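Local coordinates for flavin-containing monooxygenase (Allium sativum, PDB 6WPU), which catalyses the flavin-dependent S-oxygenation of S-allyl-L-cysteine in garlic, using bound FAD as its cofactor, at residues F324-A329 with E369-V374; P318-V323 with S351-A356; A189-I194 with K269-D274. All coordinates share one frame; numbering follows the deposited sequence.

Contact 1: F324-A329 with E369-V374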
# COMPACT_ATOMS: atom_id res chain seq x y z
N PHE A 324 -8.88 -8.75 -12.09
CA PHE A 324 -9.63 -9.98 -12.38
C PHE A 324 -8.74 -11.07 -12.95
O PHE A 324 -8.21 -10.90 -14.06
CB PHE A 324 -10.75 -9.69 -13.38
CG PHE A 324 -11.95 -9.00 -12.80
CD1 PHE A 324 -12.78 -9.65 -11.89
CD2 PHE A 324 -12.29 -7.72 -13.22
CE1 PHE A 324 -13.91 -9.02 -11.37
CE2 PHE A 324 -13.43 -7.09 -12.72
CZ PHE A 324 -14.25 -7.75 -11.79
N PRO A 325 -8.59 -12.21 -12.30
CA PRO A 325 -7.99 -13.38 -12.97
C PRO A 325 -8.87 -13.84 -14.11
O PRO A 325 -10.03 -14.21 -13.88
CB PRO A 325 -7.92 -14.44 -11.86
CG PRO A 325 -8.11 -13.69 -10.56
CD PRO A 325 -8.96 -12.49 -10.91
N PRO A 326 -8.37 -13.81 -15.36
CA PRO A 326 -9.26 -14.07 -16.51
C PRO A 326 -10.03 -15.37 -16.40
O PRO A 326 -11.23 -15.39 -16.69
CB PRO A 326 -8.29 -14.07 -17.70
CG PRO A 326 -7.17 -13.15 -17.26
CD PRO A 326 -7.01 -13.44 -15.79
N LEU A 327 -9.39 -16.45 -15.96
CA LEU A 327 -10.08 -17.74 -15.90
C LEU A 327 -11.09 -17.81 -14.77
O LEU A 327 -11.98 -18.66 -14.83
CB LEU A 327 -9.06 -18.87 -15.75
CG LEU A 327 -8.26 -19.12 -17.03
CD1 LEU A 327 -7.30 -20.28 -16.86
CD2 LEU A 327 -9.22 -19.34 -18.19
N LEU A 328 -10.99 -16.96 -13.75
CA LEU A 328 -11.85 -17.02 -12.58
C LEU A 328 -12.72 -15.78 -12.43
O LEU A 328 -13.33 -15.60 -11.37
CB LEU A 328 -11.01 -17.21 -11.32
CG LEU A 328 -10.11 -18.45 -11.25
CD1 LEU A 328 -9.17 -18.35 -10.06
CD2 LEU A 328 -10.97 -19.69 -11.16
N ALA A 329 -12.79 -14.93 -13.44
CA ALA A 329 -13.54 -13.68 -13.36
C ALA A 329 -15.00 -13.93 -13.69
O ALA A 329 -15.30 -14.72 -14.58
CB ALA A 329 -12.97 -12.65 -14.32
N GLU A 369 -10.37 -12.78 -24.37
CA GLU A 369 -10.02 -11.38 -24.58
C GLU A 369 -9.32 -10.80 -23.36
O GLU A 369 -8.35 -10.05 -23.50
CB GLU A 369 -11.28 -10.58 -24.91
CG GLU A 369 -11.66 -10.65 -26.38
CD GLU A 369 -13.16 -10.51 -26.60
OE1 GLU A 369 -13.92 -10.47 -25.60
OE2 GLU A 369 -13.58 -10.45 -27.77
N MET A 370 -9.80 -11.12 -22.16
CA MET A 370 -9.10 -10.67 -20.97
C MET A 370 -7.68 -11.22 -20.94
O MET A 370 -6.73 -10.49 -20.62
CB MET A 370 -9.86 -11.08 -19.71
CG MET A 370 -11.12 -10.26 -19.48
SD MET A 370 -11.83 -10.59 -17.86
CE MET A 370 -12.75 -12.11 -18.21
N MET A 371 -7.51 -12.50 -21.27
CA MET A 371 -6.19 -13.09 -21.23
C MET A 371 -5.28 -12.48 -22.30
O MET A 371 -4.09 -12.26 -22.05
CB MET A 371 -6.29 -14.61 -21.39
CG MET A 371 -4.96 -15.32 -21.19
SD MET A 371 -4.24 -15.05 -19.54
CE MET A 371 -5.31 -16.11 -18.56
N GLU A 372 -5.82 -12.17 -23.48
CA GLU A 372 -5.05 -11.49 -24.51
C GLU A 372 -4.64 -10.09 -24.06
O GLU A 372 -3.54 -9.63 -24.38
CB GLU A 372 -5.84 -11.41 -25.81
CG GLU A 372 -6.02 -12.75 -26.49
CD GLU A 372 -6.95 -12.70 -27.69
OE1 GLU A 372 -7.70 -11.70 -27.85
OE2 GLU A 372 -6.93 -13.67 -28.48
N ASP A 373 -5.51 -9.41 -23.31
CA ASP A 373 -5.17 -8.07 -22.84
C ASP A 373 -3.99 -8.11 -21.88
O ASP A 373 -3.07 -7.28 -21.97
CB ASP A 373 -6.39 -7.43 -22.19
CG ASP A 373 -6.22 -5.95 -21.97
OD1 ASP A 373 -6.09 -5.21 -22.97
OD2 ASP A 373 -6.20 -5.51 -20.81
N VAL A 374 -3.98 -9.07 -20.95
CA VAL A 374 -2.86 -9.19 -20.02
C VAL A 374 -1.58 -9.50 -20.79
O VAL A 374 -0.52 -8.94 -20.50
CB VAL A 374 -3.15 -10.26 -18.96
CG1 VAL A 374 -1.95 -10.40 -18.04
CG2 VAL A 374 -4.40 -9.90 -18.18
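Pro326 packs its ring against one face of helix 367-383, on Met370 and Met371. Its loop leads into strand 332-334, an outer strand of the parallel sheet that also holds strand 24-28. That sheet is consistent with the Rossmann-type FAD domain of flavin monooxygenases. The contact is mainly apolar side-chain packing. The Pro326 ring and the Met371 side chain cross at about a right angle. Met371 CE lies 3.7 Å from both CB and CG of Pro326. Met371 CG is anti to the backbone N of its own residue (chi1 -173°), and two further bends, at chi2 and chi3, fold the methyl back onto the proline. Leu327 CG meets the same methyl more loosely. Pro326 CB also rests on Met370 CB at 3.9 Å. One helical turn further on, Val374 CG2 approaches Pro326 CG at 4.4 Å. Within the loop, Leu328 N donates to Pro325 O at 2.9 Å. The bond closes a bend in which the CB atoms of Pro326 and Ala329 both point toward the helix. Behind them, Pro325 packs on Leu332 and Phe334. Met370 reaches the loop through its terminal methyl, and CE sits 3.9 Å from both Pro326 O and Ala329 CB.

Contact 2: P318-V323 with S351-A356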
# COMPACT_ATOMS: atom_id res chain seq x y z
N PRO A 318 -2.00 -14.05 -13.98
CA PRO A 318 -2.45 -12.84 -14.68
C PRO A 318 -3.74 -12.18 -14.14
O PRO A 318 -4.67 -12.88 -13.71
CB PRO A 318 -2.67 -13.33 -16.12
CG PRO A 318 -2.84 -14.80 -16.01
CD PRO A 318 -1.94 -15.21 -14.88
N LEU A 319 -3.75 -10.84 -14.12
CA LEU A 319 -4.88 -10.06 -13.61
C LEU A 319 -5.28 -9.05 -14.67
O LEU A 319 -4.49 -8.18 -15.05
CB LEU A 319 -4.54 -9.33 -12.31
CG LEU A 319 -4.27 -10.17 -11.07
CD1 LEU A 319 -4.05 -9.26 -9.87
CD2 LEU A 319 -5.40 -11.16 -10.83
N TYR A 320 -6.52 -9.15 -15.13
CA TYR A 320 -7.05 -8.20 -16.10
C TYR A 320 -7.27 -6.87 -15.39
O TYR A 320 -7.95 -6.83 -14.36
CB TYR A 320 -8.34 -8.75 -16.70
CG TYR A 320 -9.05 -7.79 -17.61
CD1 TYR A 320 -8.43 -7.30 -18.77
CD2 TYR A 320 -10.34 -7.36 -17.31
CE1 TYR A 320 -9.09 -6.41 -19.61
CE2 TYR A 320 -11.00 -6.47 -18.13
CZ TYR A 320 -10.39 -6.00 -19.28
OH TYR A 320 -11.07 -5.12 -20.09
N LYS A 321 -6.65 -5.81 -15.91
CA LYS A 321 -6.72 -4.47 -15.31
C LYS A 321 -6.28 -4.49 -13.84
O LYS A 321 -6.75 -3.70 -13.03
CB LYS A 321 -8.12 -3.87 -15.44
CG LYS A 321 -8.65 -3.81 -16.88
CD LYS A 321 -7.66 -3.08 -17.78
CE LYS A 321 -8.26 -2.80 -19.15
NZ LYS A 321 -7.24 -2.31 -20.11
N HIS A 322 -5.37 -5.41 -13.50
CA HIS A 322 -4.82 -5.57 -12.15
C HIS A 322 -5.86 -6.05 -11.13
O HIS A 322 -5.62 -5.96 -9.92
CB HIS A 322 -4.17 -4.27 -11.62
CG HIS A 322 -3.23 -3.60 -12.58
ND1 HIS A 322 -1.92 -4.00 -12.75
CD2 HIS A 322 -3.40 -2.54 -13.40
CE1 HIS A 322 -1.33 -3.23 -13.65
NE2 HIS A 322 -2.21 -2.33 -14.05
N VAL A 323 -6.99 -6.59 -11.60
CA VAL A 323 -8.11 -6.87 -10.72
C VAL A 323 -8.60 -8.31 -10.85
O VAL A 323 -8.75 -9.02 -9.85
CB VAL A 323 -9.26 -5.87 -10.98
CG1 VAL A 323 -10.57 -6.34 -10.32
CG2 VAL A 323 -8.89 -4.50 -10.46
N SER A 351 -13.62 -1.16 -6.83
CA SER A 351 -14.68 -1.95 -6.24
C SER A 351 -16.03 -1.54 -6.81
O SER A 351 -16.94 -2.36 -6.90
CB SER A 351 -14.63 -1.84 -4.72
OG SER A 351 -14.71 -0.49 -4.31
N LYS A 352 -16.15 -0.28 -7.23
CA LYS A 352 -17.32 0.16 -7.97
C LYS A 352 -17.45 -0.62 -9.28
O LYS A 352 -18.55 -1.04 -9.66
CB LYS A 352 -17.22 1.67 -8.24
CG LYS A 352 -18.53 2.38 -8.52
CD LYS A 352 -18.29 3.88 -8.77
CE LYS A 352 -17.83 4.61 -7.51
NZ LYS A 352 -18.94 4.75 -6.51
N TRP A 353 -16.33 -0.85 -9.96
CA TRP A 353 -16.32 -1.64 -11.18
C TRP A 353 -16.69 -3.09 -10.89
O TRP A 353 -17.55 -3.68 -11.57
CB TRP A 353 -14.94 -1.55 -11.81
CG TRP A 353 -14.78 -2.24 -13.12
CD1 TRP A 353 -15.66 -2.24 -14.18
CD2 TRP A 353 -13.66 -3.03 -13.53
NE1 TRP A 353 -15.15 -2.99 -15.21
CE2 TRP A 353 -13.92 -3.48 -14.85
CE3 TRP A 353 -12.45 -3.41 -12.91
CZ2 TRP A 353 -13.02 -4.28 -15.56
CZ3 TRP A 353 -11.56 -4.20 -13.62
CH2 TRP A 353 -11.85 -4.63 -14.93
N ILE A 354 -16.06 -3.68 -9.87
CA ILE A 354 -16.33 -5.07 -9.51
C ILE A 354 -17.81 -5.26 -9.20
O ILE A 354 -18.45 -6.21 -9.69
CB ILE A 354 -15.46 -5.51 -8.32
CG1 ILE A 354 -13.98 -5.57 -8.71
CG2 ILE A 354 -15.92 -6.87 -7.77
CD1 ILE A 354 -13.08 -5.68 -7.47
N ALA A 355 -18.39 -4.37 -8.39
CA ALA A 355 -19.78 -4.51 -7.99
C ALA A 355 -20.72 -4.45 -9.19
O ALA A 355 -21.66 -5.24 -9.29
CB ALA A 355 -20.15 -3.42 -6.97
N ALA A 356 -20.45 -3.53 -10.13
CA ALA A 356 -21.29 -3.40 -11.31
C ALA A 356 -21.14 -4.61 -12.23
O ALA A 356 -22.11 -5.00 -12.89
CB ALA A 356 -20.94 -2.12 -12.05
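Tyr320 O accepts the backbone N-H of Val323 at 2.9 Å, and so holds together a short loop whose side chains receive Trp353. A type II beta turn from Leu319 to His322 overlaps this bond. It sets Tyr320, Lys321 and Val323 around the six-membered ring of the indole. Trp353 CG is anti to the backbone N (chi1 -176°), which carries the indole out from its helix to the turn. Trp353 CH2 leads and lies 3.8 Å from Tyr320 CE2, which sits at the indole edge, near its plane. The two aromatic side chains cross at about a right angle. Lys321 brings its aliphatic part to the same corner, with CG 3.8 Å from Trp353 CH2. That CG also sits over the centre of the Tyr320 ring, 3.6 Å above its plane, so the lysine bridges the two aromatic groups. Val323 CB is 3.9 Å from Trp353 CZ3, at the indole edge. Val323 CG1 turns instead to Ile354 CG1, 3.8 Å away. Replacing Trp353 by an alanine is likely to open a gap between turn and helix and to leave Tyr320 and Val323 without their indole partner. Phe324 and Trp404 both meet Trp353 edge-to-face, and Lys321 makes a cation-pi contact with Trp404. Helix 343-358 packs on helix 398-409 through Trp353 and on helix 32-43 through Ser351 and Ala355. Tyr320 packs on helix 367-383, and Val323 shares backbone hydrogen bonding with Phe334 of strand 332-334.

Contact 3: A189-I194 with K269-D274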
# COMPACT_ATOMS: atom_id res chain seq x y z
N ALA A 189 17.18 -5.99 0.36
CA ALA A 189 18.30 -5.64 -0.48
C ALA A 189 19.34 -6.76 -0.45
O ALA A 189 19.40 -7.55 0.50
CB ALA A 189 18.93 -4.32 -0.01
N GLU A 190 20.13 -6.85 -1.51
CA GLU A 190 21.26 -7.76 -1.57
C GLU A 190 22.51 -6.96 -1.24
O GLU A 190 22.93 -6.11 -2.03
CB GLU A 190 21.37 -8.41 -2.95
CG GLU A 190 20.40 -9.56 -3.15
CD GLU A 190 20.75 -10.76 -2.30
OE1 GLU A 190 21.93 -11.20 -2.35
OE2 GLU A 190 19.86 -11.27 -1.58
N ILE A 191 23.08 -7.22 -0.07
CA ILE A 191 24.20 -6.43 0.45
C ILE A 191 25.47 -7.27 0.34
O ILE A 191 25.57 -8.33 0.97
CB ILE A 191 23.97 -6.01 1.91
CG1 ILE A 191 22.58 -5.40 2.10
CG2 ILE A 191 25.03 -5.00 2.34
CD1 ILE A 191 22.15 -5.31 3.59
N PRO A 192 26.47 -6.82 -0.43
CA PRO A 192 27.74 -7.56 -0.51
C PRO A 192 28.42 -7.68 0.85
O PRO A 192 28.54 -6.70 1.58
CB PRO A 192 28.58 -6.72 -1.48
CG PRO A 192 27.61 -5.82 -2.18
CD PRO A 192 26.48 -5.59 -1.23
N GLY A 193 28.87 -8.89 1.17
CA GLY A 193 29.60 -9.14 2.40
C GLY A 193 28.76 -9.19 3.65
O GLY A 193 29.32 -9.27 4.75
N ILE A 194 27.43 -9.15 3.54
CA ILE A 194 26.59 -9.02 4.72
C ILE A 194 26.73 -10.21 5.66
O ILE A 194 26.49 -10.08 6.87
CB ILE A 194 25.12 -8.78 4.30
CG1 ILE A 194 24.31 -8.25 5.48
CG2 ILE A 194 24.49 -10.06 3.74
CD1 ILE A 194 24.75 -6.87 5.94
N LYS A 269 29.02 -0.75 -1.33
CA LYS A 269 29.96 -1.54 -2.11
C LYS A 269 30.33 -2.84 -1.40
O LYS A 269 30.38 -3.89 -2.04
CB LYS A 269 31.20 -0.69 -2.40
CG LYS A 269 32.46 -1.45 -2.70
CD LYS A 269 33.51 -0.49 -3.22
CE LYS A 269 34.91 -0.91 -2.83
NZ LYS A 269 35.91 0.15 -3.09
N ILE A 270 30.57 -2.78 -0.09
CA ILE A 270 31.00 -3.95 0.67
C ILE A 270 30.72 -3.67 2.14
O ILE A 270 30.82 -2.52 2.60
CB ILE A 270 32.49 -4.30 0.40
CG1 ILE A 270 32.89 -5.62 1.05
CG2 ILE A 270 33.45 -3.19 0.87
CD1 ILE A 270 32.07 -6.79 0.58
N THR A 271 30.34 -4.71 2.89
CA THR A 271 30.34 -4.67 4.35
C THR A 271 31.45 -5.58 4.88
O THR A 271 31.75 -6.62 4.29
CB THR A 271 28.97 -5.06 4.93
OG1 THR A 271 28.63 -6.40 4.52
CG2 THR A 271 27.88 -4.10 4.45
N HIS A 272 32.07 -5.18 5.99
CA HIS A 272 33.24 -5.88 6.51
C HIS A 272 32.99 -6.52 7.88
O HIS A 272 32.11 -6.11 8.64
CB HIS A 272 34.43 -4.94 6.62
CG HIS A 272 35.03 -4.58 5.30
ND1 HIS A 272 35.25 -3.28 4.91
CD2 HIS A 272 35.45 -5.36 4.28
CE1 HIS A 272 35.79 -3.27 3.71
NE2 HIS A 272 35.93 -4.52 3.30
N ASN A 273 33.84 -7.50 8.19
CA ASN A 273 33.77 -8.22 9.45
C ASN A 273 34.03 -7.32 10.66
O ASN A 273 33.60 -7.67 11.76
CB ASN A 273 34.78 -9.37 9.43
CG ASN A 273 34.59 -10.32 10.59
OD1 ASN A 273 33.47 -10.48 11.09
ND2 ASN A 273 35.68 -10.96 11.02
N ASP A 274 34.70 -6.19 10.49
CA ASP A 274 34.94 -5.28 11.60
C ASP A 274 33.81 -4.27 11.78
O ASP A 274 33.97 -3.32 12.56
CB ASP A 274 36.28 -4.56 11.43
CG ASP A 274 36.30 -3.64 10.23
OD1 ASP A 274 35.26 -3.49 9.55
OD2 ASP A 274 37.36 -3.06 9.96
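Thr271 N donates to Pro192 O at 3.0 Å, with an N-H...O angle of 151°. The donor is tilted 29° from the carbonyl plane. Thr271 OG1 lies 3.0 Å from the same Pro192 O. The hydroxyl stands between the backbone N and the carbonyl carbon (chi1 60°), and this places it beside the bonded pair. Close packing surrounds this polar centre. Ile191 CG2 touches Thr271 CG2 at 3.7 Å. The Pro192 ring sits against a backbone carbonyl, with CG 3.4 Å from Lys269 O. Ile270 CD1 turns back to another, Pro192 O, at 3.7 Å. The next layer is the type II beta turn from Ile191 to Ile194. Gly193 has positive phi there, and a CB on it would run into Thr271 O. Beyond the turn, Ile191 and Ile194 pack on Ile290 of strand 289-292. In the partner strand, Lys269 and Ile270 form a classic beta bulge facing Val278, at the end of strand 262-271. The contact therefore ties a surface turn to the end of a strand of the mixed sheet. Its one settled hydrogen bond joins backbone to backbone, so the turn is held partly by main-chain chemistry, while Gly193, with no CB, permits the close approach.

Overall arrangement
Contact 3 comes first along the chain and closes before the other two open. Contacts 1 and 2 then interleave. Their loop segments follow each other directly between strands 315-317 and 332-334; contact 2 packs on helix 343-358 and contact 1 on the next helix, 367-383. Their centres are 10 Å apart. They touch at Pro326 CD and Pro318 O, 3.2 Å apart, and through a long, weak ion pair between Asp373 and Lys321. One loop thus packs on two helices beside the parallel sheet, and the side chain of Ile354 is about 12 Å from the bound FAD. Contact 3 is centred 43 Å from each of them, at the mixed sheet, probably in the second dinucleotide-binding region known in this family.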